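PDB 4LMY: peroxide stress regulator PerR, FUR family from Streptococcus pyogenes, which probably represses peroxide-stress genes as a metal-dependent DNA-binding regulator of the FUR family, releasing them when peroxide is sensed. Local coordinates for residues Gln7-Ala12 with His99-Cys104; Thr28-Ala33 with Pro56-Met61; Gly77-Leu82 with Tyr92-His97. All blocks are in the same frame, centred on the assembly; numbering follows the deposited sequence.

Contact 1: residues Gln7-Ala12 with His99-Cys104; sequences QQALDA and HVNVVC. With ZN (zinc ion), chain E; ZN (zinc ion), chain F.
H99 turns its imidazole onto a zinc ion, NE2 lying 2.1 Å from the metal, and the N-terminal arm Q7-A12 is tied to the backbone of this same residue. H4, H6, H19 and H97 supply the other bonds seen to the ion, and N15 also belongs to the site. With chi1 of -59° the ring of H99 stands beside its own backbone N, anti to the carbonyl carbon, and L10 CD1 approaches it obliquely. Behind the ring, L10 and H99 form one antiparallel hydrogen-bonded pair. H99 N gives a nearly straight bond to L10 O (2.8 Å, 177°), while L10 N reaches a lone pair of H99 O at 3.0 Å. Ahead of this bridge, A9 CB rests against the amide of N101, 3.6 Å from ND2. One water accepts from both A9 N and N101 ND2, linking arm and strand again. D11 caps the start of helix 12-22 through OD2 to E14 N. At the far end of strand 98-104, C104 SG binds a second zinc with C107, C144 and C147. This four-cysteine site, as in many FUR proteins, is probably structural; the histidine-rich site, completed by the arm, is consistent with PerR's regulatory metal site.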
loop_
_atom_site.group_PDB
_atom_site.type_symbol
_atom_site.label_atom_id
_atom_site.label_comp_id
_atom_site.label_asym_id
_atom_site.label_seq_id
_atom_site.Cartn_x
_atom_site.Cartn_y
_atom_site.Cartn_z
ATOM N N GLN B 7 8.675 -0.909 -17.836
ATOM C CA GLN B 7 8.817 0.469 -18.299
ATOM C C GLN B 7 7.485 1.211 -18.429
ATOM O O GLN B 7 7.360 2.142 -19.223
ATOM C CB GLN B 7 9.623 0.538 -19.604
ATOM C CG GLN B 7 11.102 0.194 -19.444
ATOM C CD GLN B 7 11.342 -1.286 -19.217
ATOM O OE1 GLN B 7 10.850 -2.127 -19.968
ATOM N NE2 GLN B 7 12.093 -1.612 -18.172
ATOM N N GLN B 8 6.503 0.798 -17.634
ATOM C CA GLN B 8 5.231 1.510 -17.532
ATOM C C GLN B 8 4.445 1.000 -16.333
ATOM O O GLN B 8 4.708 -0.090 -15.823
ATOM C CB GLN B 8 4.396 1.359 -18.808
ATOM C CG GLN B 8 3.692 0.021 -18.947
ATOM C CD GLN B 8 2.864 -0.073 -20.217
ATOM O OE1 GLN B 8 3.017 -1.010 -21.001
ATOM N NE2 GLN B 8 1.980 0.897 -20.424
ATOM N N ALA B 9 3.483 1.794 -15.879
ATOM C CA ALA B 9 2.625 1.388 -14.775
ATOM C C ALA B 9 1.628 0.344 -15.254
ATOM O O ALA B 9 1.072 0.462 -16.345
ATOM C CB ALA B 9 1.899 2.588 -14.200
ATOM N N LEU B 10 1.418 -0.678 -14.431
ATOM C CA LEU B 10 0.475 -1.748 -14.732
ATOM C C LEU B 10 -0.187 -2.194 -13.436
ATOM O O LEU B 10 0.503 -2.471 -12.456
ATOM C CB LEU B 10 1.207 -2.943 -15.349
ATOM C CG LEU B 10 2.008 -2.753 -16.640
ATOM C CD1 LEU B 10 2.879 -3.976 -16.909
ATOM C CD2 LEU B 10 1.085 -2.478 -17.817
ATOM N N ASP B 11 -1.513 -2.272 -13.411
ATOM C CA ASP B 11 -2.171 -2.841 -12.237
ATOM C C ASP B 11 -1.979 -4.356 -12.219
ATOM O O ASP B 11 -1.311 -4.902 -13.099
ATOM C CB ASP B 11 -3.653 -2.442 -12.134
ATOM C CG ASP B 11 -4.489 -2.911 -13.316
ATOM O OD1 ASP B 11 -5.625 -2.407 -13.454
ATOM O OD2 ASP B 11 -4.033 -3.765 -14.105
ATOM N N ALA B 12 -2.555 -5.028 -11.227
ATOM C CA ALA B 12 -2.384 -6.474 -11.096
ATOM C C ALA B 12 -2.833 -7.223 -12.349
ATOM O O ALA B 12 -2.121 -8.093 -12.843
ATOM C CB ALA B 12 -3.119 -6.995 -9.869
ATOM N N HIS B 99 2.864 -2.715 -10.931
ATOM C CA HIS B 99 3.919 -1.726 -11.094
ATOM C C HIS B 99 3.348 -0.321 -11.009
ATOM O O HIS B 99 2.402 0.020 -11.714
ATOM C CB HIS B 99 4.660 -1.947 -12.411
ATOM C CG HIS B 99 5.277 -3.305 -12.518
ATOM N ND1 HIS B 99 6.601 -3.547 -12.228
ATOM C CD2 HIS B 99 4.737 -4.503 -12.847
ATOM C CE1 HIS B 99 6.857 -4.833 -12.392
ATOM N NE2 HIS B 99 5.742 -5.436 -12.764
ATOM N N VAL B 100 3.943 0.482 -10.131
ATOM C CA VAL B 100 3.425 1.797 -9.783
ATOM C C VAL B 100 4.428 2.885 -10.154
ATOM O O VAL B 100 5.629 2.725 -9.953
ATOM C CB VAL B 100 3.138 1.875 -8.265
ATOM C CG1 VAL B 100 2.586 3.244 -7.867
ATOM C CG2 VAL B 100 2.187 0.760 -7.849
ATOM N N ASN B 101 3.934 3.992 -10.696
ATOM C CA ASN B 101 4.803 5.119 -11.022
ATOM C C ASN B 101 5.149 5.976 -9.812
ATOM O O ASN B 101 4.338 6.146 -8.903
ATOM C CB ASN B 101 4.160 6.007 -12.084
ATOM C CG ASN B 101 4.258 5.417 -13.472
ATOM O OD1 ASN B 101 5.144 4.612 -13.755
ATOM N ND2 ASN B 101 3.356 5.828 -14.352
ATOM N N VAL B 102 6.363 6.512 -9.805
ATOM C CA VAL B 102 6.700 7.587 -8.884
ATOM C C VAL B 102 7.100 8.798 -9.722
ATOM O O VAL B 102 7.965 8.707 -10.596
ATOM C CB VAL B 102 7.795 7.185 -7.858
ATOM C CG1 VAL B 102 9.074 6.738 -8.549
ATOM C CG2 VAL B 102 8.068 8.333 -6.899
ATOM N N VAL B 103 6.439 9.923 -9.480
ATOM C CA VAL B 103 6.626 11.110 -10.305
ATOM C C VAL B 103 7.355 12.197 -9.531
ATOM O O VAL B 103 7.018 12.474 -8.382
ATOM C CB VAL B 103 5.268 11.668 -10.788
ATOM C CG1 VAL B 103 5.480 12.852 -11.714
ATOM C CG2 VAL B 103 4.458 10.575 -11.480
ATOM N N CYS B 104 8.358 12.813 -10.154
ATOM C CA CYS B 104 9.097 13.878 -9.489
ATOM C C CYS B 104 8.275 15.157 -9.447
ATOM O O CYS B 104 7.834 15.656 -10.482
ATOM C CB CYS B 104 10.446 14.143 -10.163
ATOM S SG CYS B 104 11.434 15.409 -9.304
HETATM ZN ZN ZN E . 5.640 -7.402 -13.611
HETATM ZN ZN ZN F . 13.279 15.600 -10.634
HETATM O O HOH W 1 3.044 4.454 -17.144
#

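Contact 2: residues Thr28-Ala33 with Pro56-Met61; sequences TETRKA and PNFPNM
The first turn of helix 29-40 faces the irregular loop P56-M61, which folds through a type I beta turn from F58 to M61, closed by M61 N bonding to F58 O at 3.0 Å; T30 and F58 are the residues whose CA atoms come nearest across the gap. The loop joins helix 47-54 to helix 63-75, and so forms the turn of the helix-turn-helix in a winged-helix domain; helix 63-75 is probably the recognition helix, as in other FUR proteins. The helix start is well defined: T28 is the N-cap, its OG1 accepting from R31 N at 2.9 Å. Within this first turn, the ends of E29 and K32 fold together over the helix surface. K32 NZ meets E29 OE2 from above the carboxylate plane at 2.6 Å, a salt bridge that draws both ends away from the loop.

Packing falls to four side chains. F58 holds its ring beside its own backbone N, chi1 -64°, and drives the tip toward the helix, where CZ and CE2 come obliquely against the methyl of A33, both at 3.5 Å. T30 slides past this ring in the opposite direction. Its hydroxyl, beside the backbone N, lies along the F58 ring near CD1 and also contacts a water; its methyl, anti to that N, meets M61, and the T30 side chain as a whole touches T65 and N69 of helix 63-75. The water donates to OD1 of N60, a poorly ordered residue, so the bridge from helix to turn is probably loose. M61, extended until it bends at chi3 (-79°), is buried against V66 and sets its terminal CE 3.6 Å from T30 CG2.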
loop_
_atom_site.group_PDB
_atom_site.type_symbol
_atom_site.label_atom_id
_atom_site.label_comp_id
_atom_site.label_asym_id
_atom_site.label_seq_id
_atom_site.Cartn_x
_atom_site.Cartn_y
_atom_site.Cartn_z
ATOM N N THR B 28 -6.958 -16.062 -23.800
ATOM C CA THR B 28 -8.346 -16.317 -24.147
ATOM C C THR B 28 -9.257 -15.477 -23.258
ATOM O O THR B 28 -8.819 -14.937 -22.242
ATOM C CB THR B 28 -8.704 -17.796 -23.946
ATOM O OG1 THR B 28 -8.619 -18.122 -22.553
ATOM C CG2 THR B 28 -7.750 -18.694 -24.732
ATOM N N GLU B 29 -10.525 -15.369 -23.642
ATOM C CA GLU B 29 -11.504 -14.646 -22.839
ATOM C C GLU B 29 -11.727 -15.346 -21.500
ATOM O O GLU B 29 -11.960 -14.698 -20.475
ATOM C CB GLU B 29 -12.825 -14.504 -23.600
ATOM C CG GLU B 29 -12.718 -13.654 -24.857
ATOM C CD GLU B 29 -12.284 -12.231 -24.557
ATOM O OE1 GLU B 29 -12.843 -11.625 -23.620
ATOM O OE2 GLU B 29 -11.377 -11.724 -25.249
ATOM N N THR B 30 -11.647 -16.673 -21.517
ATOM C CA THR B 30 -11.792 -17.468 -20.305
ATOM C C THR B 30 -10.624 -17.209 -19.359
ATOM O O THR B 30 -10.805 -17.085 -18.148
ATOM C CB THR B 30 -11.872 -18.973 -20.637
ATOM O OG1 THR B 30 -13.121 -19.252 -21.281
ATOM C CG2 THR B 30 -11.771 -19.805 -19.374
ATOM N N ARG B 31 -9.425 -17.110 -19.927
ATOM C CA ARG B 31 -8.230 -16.834 -19.140
ATOM C C ARG B 31 -8.319 -15.467 -18.472
ATOM O O ARG B 31 -7.952 -15.310 -17.307
ATOM C CB ARG B 31 -6.980 -16.930 -20.015
ATOM C CG ARG B 31 -5.679 -16.625 -19.294
ATOM C CD ARG B 31 -4.534 -17.422 -19.895
ATOM N NE ARG B 31 -4.629 -18.842 -19.565
ATOM C CZ ARG B 31 -4.134 -19.819 -20.318
ATOM N NH1 ARG B 31 -3.516 -19.534 -21.455
ATOM N NH2 ARG B 31 -4.266 -21.084 -19.939
ATOM N N LYS B 32 -8.823 -14.484 -19.211
ATOM C CA LYS B 32 -9.016 -13.145 -18.663
ATOM C C LYS B 32 -10.040 -13.154 -17.533
ATOM O O LYS B 32 -9.866 -12.473 -16.519
ATOM C CB LYS B 32 -9.449 -12.171 -19.759
ATOM C CG LYS B 32 -8.333 -11.803 -20.713
ATOM C CD LYS B 32 -8.742 -10.684 -21.659
ATOM C CE LYS B 32 -9.295 -11.223 -22.965
ATOM N NZ LYS B 32 -9.807 -10.129 -23.841
ATOM N N ALA B 33 -11.103 -13.930 -17.715
ATOM C CA ALA B 33 -12.157 -14.031 -16.710
ATOM C C ALA B 33 -11.649 -14.644 -15.410
ATOM O O ALA B 33 -11.998 -14.190 -14.321
ATOM C CB ALA B 33 -13.322 -14.833 -17.247
ATOM N N PRO B 56 -22.027 -19.750 -15.234
ATOM C CA PRO B 56 -23.107 -19.036 -15.932
ATOM C C PRO B 56 -22.641 -18.170 -17.108
ATOM O O PRO B 56 -23.290 -18.172 -18.155
ATOM C CB PRO B 56 -23.700 -18.149 -14.835
ATOM C CG PRO B 56 -23.418 -18.884 -13.578
ATOM C CD PRO B 56 -22.063 -19.489 -13.782
ATOM N N ASN B 57 -21.546 -17.437 -16.936
ATOM C CA ASN B 57 -21.018 -16.602 -18.010
ATOM C C ASN B 57 -20.267 -17.409 -19.065
ATOM O O ASN B 57 -20.094 -16.962 -20.199
ATOM C CB ASN B 57 -20.114 -15.499 -17.453
ATOM C CG ASN B 57 -20.888 -14.262 -17.043
ATOM O OD1 ASN B 57 -22.028 -14.061 -17.463
ATOM N ND2 ASN B 57 -20.267 -13.418 -16.228
ATOM N N PHE B 58 -19.822 -18.603 -18.686
ATOM C CA PHE B 58 -19.062 -19.455 -19.592
ATOM C C PHE B 58 -19.604 -20.880 -19.596
ATOM O O PHE B 58 -19.075 -21.750 -18.904
ATOM C CB PHE B 58 -17.579 -19.449 -19.211
ATOM C CG PHE B 58 -16.926 -18.106 -19.351
ATOM C CD1 PHE B 58 -16.271 -17.758 -20.520
ATOM C CD2 PHE B 58 -16.975 -17.186 -18.317
ATOM C CE1 PHE B 58 -15.673 -16.520 -20.656
ATOM C CE2 PHE B 58 -16.384 -15.946 -18.447
ATOM C CZ PHE B 58 -15.731 -15.613 -19.618
ATOM N N PRO B 59 -20.666 -21.121 -20.381
ATOM C CA PRO B 59 -21.328 -22.428 -20.465
ATOM C C PRO B 59 -20.393 -23.517 -20.980
ATOM O O PRO B 59 -20.600 -24.695 -20.688
ATOM C CB PRO B 59 -22.450 -22.186 -21.482
ATOM C CG PRO B 59 -22.672 -20.712 -21.468
ATOM C CD PRO B 59 -21.319 -20.120 -21.241
ATOM N N ASN B 60 -19.377 -23.119 -21.737
ATOM C CA ASN B 60 -18.430 -24.063 -22.315
ATOM C C ASN B 60 -17.211 -24.299 -21.426
ATOM O O ASN B 60 -16.251 -24.951 -21.834
ATOM C CB ASN B 60 -17.996 -23.593 -23.707
ATOM C CG ASN B 60 -17.505 -22.156 -23.712
ATOM O OD1 ASN B 60 -16.873 -21.698 -22.760
ATOM N ND2 ASN B 60 -17.802 -21.435 -24.787
ATOM N N MET B 61 -17.250 -23.756 -20.213
ATOM C CA MET B 61 -16.166 -23.949 -19.258
ATOM C C MET B 61 -16.340 -25.270 -18.520
ATOM O O MET B 61 -17.445 -25.617 -18.104
ATOM C CB MET B 61 -16.102 -22.793 -18.252
ATOM C CG MET B 61 -15.044 -22.971 -17.168
ATOM S SD MET B 61 -15.067 -21.681 -15.909
ATOM C CE MET B 61 -14.219 -20.356 -16.764
HETATM O O HOH W 2 -14.828 -21.337 -21.340
#

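Contact 3: residues Gly77-Leu82 with Tyr92-His97; sequences GFVSEL and YDFMGH. With ZN (zinc ion), chain E.
F78 presents the edge of its ring to the CA of G96, which lies in the ring plane, and just beyond to H97, whose CE1 is 3.9 Å from F78 CE1. Glycine, having no side chain, lets the backbone pass close along this edge. The crowded carbonyl oxygen of F78 accepts from M95 N at 3.1 Å, more weakly from G96 N, and also sits over one face of the F94 ring, 3.5 Å above the plane and toward the rim. M95, bent back on itself, brings its sulfur to the same oxygen and rests its CE 3.6 Å from S80 CB. Strand pairing then continues as an antiparallel ladder in which S80 and D93 form the hydrogen-bonded pair, S80 N to D93 O at 3.0 Å and D93 N to S80 O at 3.1 Å. V79, E81, Y92 and F94 share the face turned to the helices. There V79 CG1 meets the edge of Y92, its CG2 crosses to F94, and the aliphatic part of E81 runs alongside Y92; L73 and V74 of helix 63-75 and M38 of helix 29-40 pack beneath. A water accepting from H97 ND1 and donating to G77 O holds that ring, whose NE2 binds zinc at 2.2 Å. The two-stranded hairpin is the wing of a winged-helix domain, running directly into the FUR metal site.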
loop_
_atom_site.group_PDB
_atom_site.type_symbol
_atom_site.label_atom_id
_atom_site.label_comp_id
_atom_site.label_asym_id
_atom_site.label_seq_id
_atom_site.Cartn_x
_atom_site.Cartn_y
_atom_site.Cartn_z
ATOM N N GLY B 77 3.668 -17.698 -11.339
ATOM C CA GLY B 77 3.903 -17.037 -10.066
ATOM C C GLY B 77 2.912 -15.964 -9.660
ATOM O O GLY B 77 3.277 -15.012 -8.970
ATOM N N PHE B 78 1.656 -16.117 -10.067
ATOM C CA PHE B 78 0.635 -15.128 -9.734
ATOM C C PHE B 78 -0.423 -15.673 -8.777
ATOM O O PHE B 78 -1.214 -14.915 -8.217
ATOM C CB PHE B 78 -0.018 -14.582 -11.004
ATOM C CG PHE B 78 0.945 -13.903 -11.934
ATOM C CD1 PHE B 78 1.535 -12.701 -11.578
ATOM C CD2 PHE B 78 1.261 -14.462 -13.160
ATOM C CE1 PHE B 78 2.421 -12.071 -12.426
ATOM C CE2 PHE B 78 2.149 -13.835 -14.015
ATOM C CZ PHE B 78 2.729 -12.637 -13.645
ATOM N N VAL B 79 -0.431 -16.990 -8.595
ATOM C CA VAL B 79 -1.383 -17.641 -7.698
ATOM C C VAL B 79 -0.681 -18.720 -6.873
ATOM O O VAL B 79 0.153 -19.461 -7.392
ATOM C CB VAL B 79 -2.570 -18.258 -8.484
ATOM C CG1 VAL B 79 -3.367 -19.222 -7.613
ATOM C CG2 VAL B 79 -3.476 -17.163 -9.036
ATOM N N SER B 80 -1.011 -18.796 -5.588
ATOM C CA SER B 80 -0.444 -19.816 -4.713
ATOM C C SER B 80 -1.478 -20.862 -4.304
ATOM O O SER B 80 -2.638 -20.536 -4.052
ATOM C CB SER B 80 0.164 -19.170 -3.466
ATOM O OG SER B 80 -0.752 -18.274 -2.859
ATOM N N GLU B 81 -1.052 -22.120 -4.251
ATOM C CA GLU B 81 -1.895 -23.188 -3.735
ATOM C C GLU B 81 -1.754 -23.230 -2.220
ATOM O O GLU B 81 -0.649 -23.391 -1.700
ATOM C CB GLU B 81 -1.482 -24.540 -4.318
ATOM C CG GLU B 81 -1.262 -24.551 -5.819
ATOM C CD GLU B 81 -0.950 -25.938 -6.341
ATOM O OE1 GLU B 81 -0.015 -26.076 -7.158
ATOM O OE2 GLU B 81 -1.642 -26.895 -5.933
ATOM N N LEU B 82 -2.867 -23.083 -1.512
ATOM C CA LEU B 82 -2.836 -23.098 -0.054
ATOM C C LEU B 82 -3.502 -24.349 0.505
ATOM O O LEU B 82 -4.340 -24.965 -0.152
ATOM C CB LEU B 82 -3.510 -21.849 0.518
ATOM C CG LEU B 82 -2.977 -20.490 0.060
ATOM C CD1 LEU B 82 -3.602 -19.381 0.891
ATOM C CD2 LEU B 82 -1.458 -20.435 0.135
ATOM N N TYR B 92 -6.903 -21.633 -3.656
ATOM C CA TYR B 92 -6.047 -20.770 -4.455
ATOM C C TYR B 92 -6.189 -19.309 -4.051
ATOM O O TYR B 92 -7.269 -18.861 -3.679
ATOM C CB TYR B 92 -6.365 -20.948 -5.942
ATOM C CG TYR B 92 -6.163 -22.364 -6.433
ATOM C CD1 TYR B 92 -4.969 -22.749 -7.026
ATOM C CD2 TYR B 92 -7.162 -23.320 -6.294
ATOM C CE1 TYR B 92 -4.777 -24.042 -7.473
ATOM C CE2 TYR B 92 -6.978 -24.616 -6.734
ATOM C CZ TYR B 92 -5.785 -24.971 -7.325
ATOM O OH TYR B 92 -5.598 -26.261 -7.768
ATOM N N ASP B 93 -5.088 -18.571 -4.126
ATOM C CA ASP B 93 -5.091 -17.163 -3.761
ATOM C C ASP B 93 -4.224 -16.357 -4.715
ATOM O O ASP B 93 -3.065 -16.696 -4.948
ATOM C CB ASP B 93 -4.575 -16.980 -2.335
ATOM C CG ASP B 93 -4.676 -15.546 -1.859
ATOM O OD1 ASP B 93 -5.755 -14.938 -2.029
ATOM O OD2 ASP B 93 -3.678 -15.024 -1.321
ATOM N N PHE B 94 -4.788 -15.289 -5.265
ATOM C CA PHE B 94 -4.029 -14.401 -6.132
ATOM C C PHE B 94 -3.141 -13.495 -5.284
ATOM O O PHE B 94 -3.617 -12.857 -4.346
ATOM C CB PHE B 94 -4.969 -13.560 -6.999
ATOM C CG PHE B 94 -4.265 -12.779 -8.072
ATOM C CD1 PHE B 94 -4.107 -13.308 -9.342
ATOM C CD2 PHE B 94 -3.753 -11.518 -7.809
ATOM C CE1 PHE B 94 -3.456 -12.594 -10.329
ATOM C CE2 PHE B 94 -3.101 -10.802 -8.791
ATOM C CZ PHE B 94 -2.954 -11.339 -10.054
ATOM N N MET B 95 -1.852 -13.442 -5.610
ATOM C CA MET B 95 -0.927 -12.565 -4.895
ATOM C C MET B 95 0.017 -11.826 -5.847
ATOM O O MET B 95 0.995 -11.210 -5.420
ATOM C CB MET B 95 -0.157 -13.338 -3.810
ATOM C CG MET B 95 1.146 -14.009 -4.244
ATOM S SD MET B 95 0.992 -15.133 -5.642
ATOM C CE MET B 95 1.956 -16.525 -5.057
ATOM N N GLY B 96 -0.304 -11.873 -7.138
ATOM C CA GLY B 96 0.497 -11.228 -8.164
ATOM C C GLY B 96 0.760 -9.752 -7.916
ATOM O O GLY B 96 -0.075 -9.040 -7.360
ATOM N N HIS B 97 1.930 -9.299 -8.346
ATOM C CA HIS B 97 2.373 -7.930 -8.116
ATOM C C HIS B 97 1.809 -6.950 -9.141
ATOM O O HIS B 97 1.109 -7.331 -10.079
ATOM C CB HIS B 97 3.894 -7.881 -8.193
ATOM C CG HIS B 97 4.429 -8.196 -9.555
ATOM N ND1 HIS B 97 4.640 -9.488 -9.990
ATOM C CD2 HIS B 97 4.777 -7.389 -10.583
ATOM C CE1 HIS B 97 5.103 -9.460 -11.227
ATOM N NE2 HIS B 97 5.195 -8.201 -11.613
HETATM ZN ZN ZN E . 5.640 -7.402 -13.611
HETATM O O HOH W 3 3.832 -11.892 -8.467
#

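In the fold
Contacts 1 and 3 meet at one zinc ion, to which they bring H99 and H97, and A12 of contact 1 packs on F94 of contact 3. The chain passes from strand 91-94 into strand 98-104, so the wing and the sheet of the C-terminal half flank the metal. Contact 3 is partly buried, a strand ladder backed by aromatic rings. Contact 1 is a surface contact, one bridge and a water beside the metal ligand. Contact 2, also at the surface, lies about 29 Å from contact 1, centre to centre, and has no metal: its segments meet through apolar packing and a bridging water. Helix 29-40, which supplies one side of contact 2, also packs on contact 3, and helix 63-75 touches both.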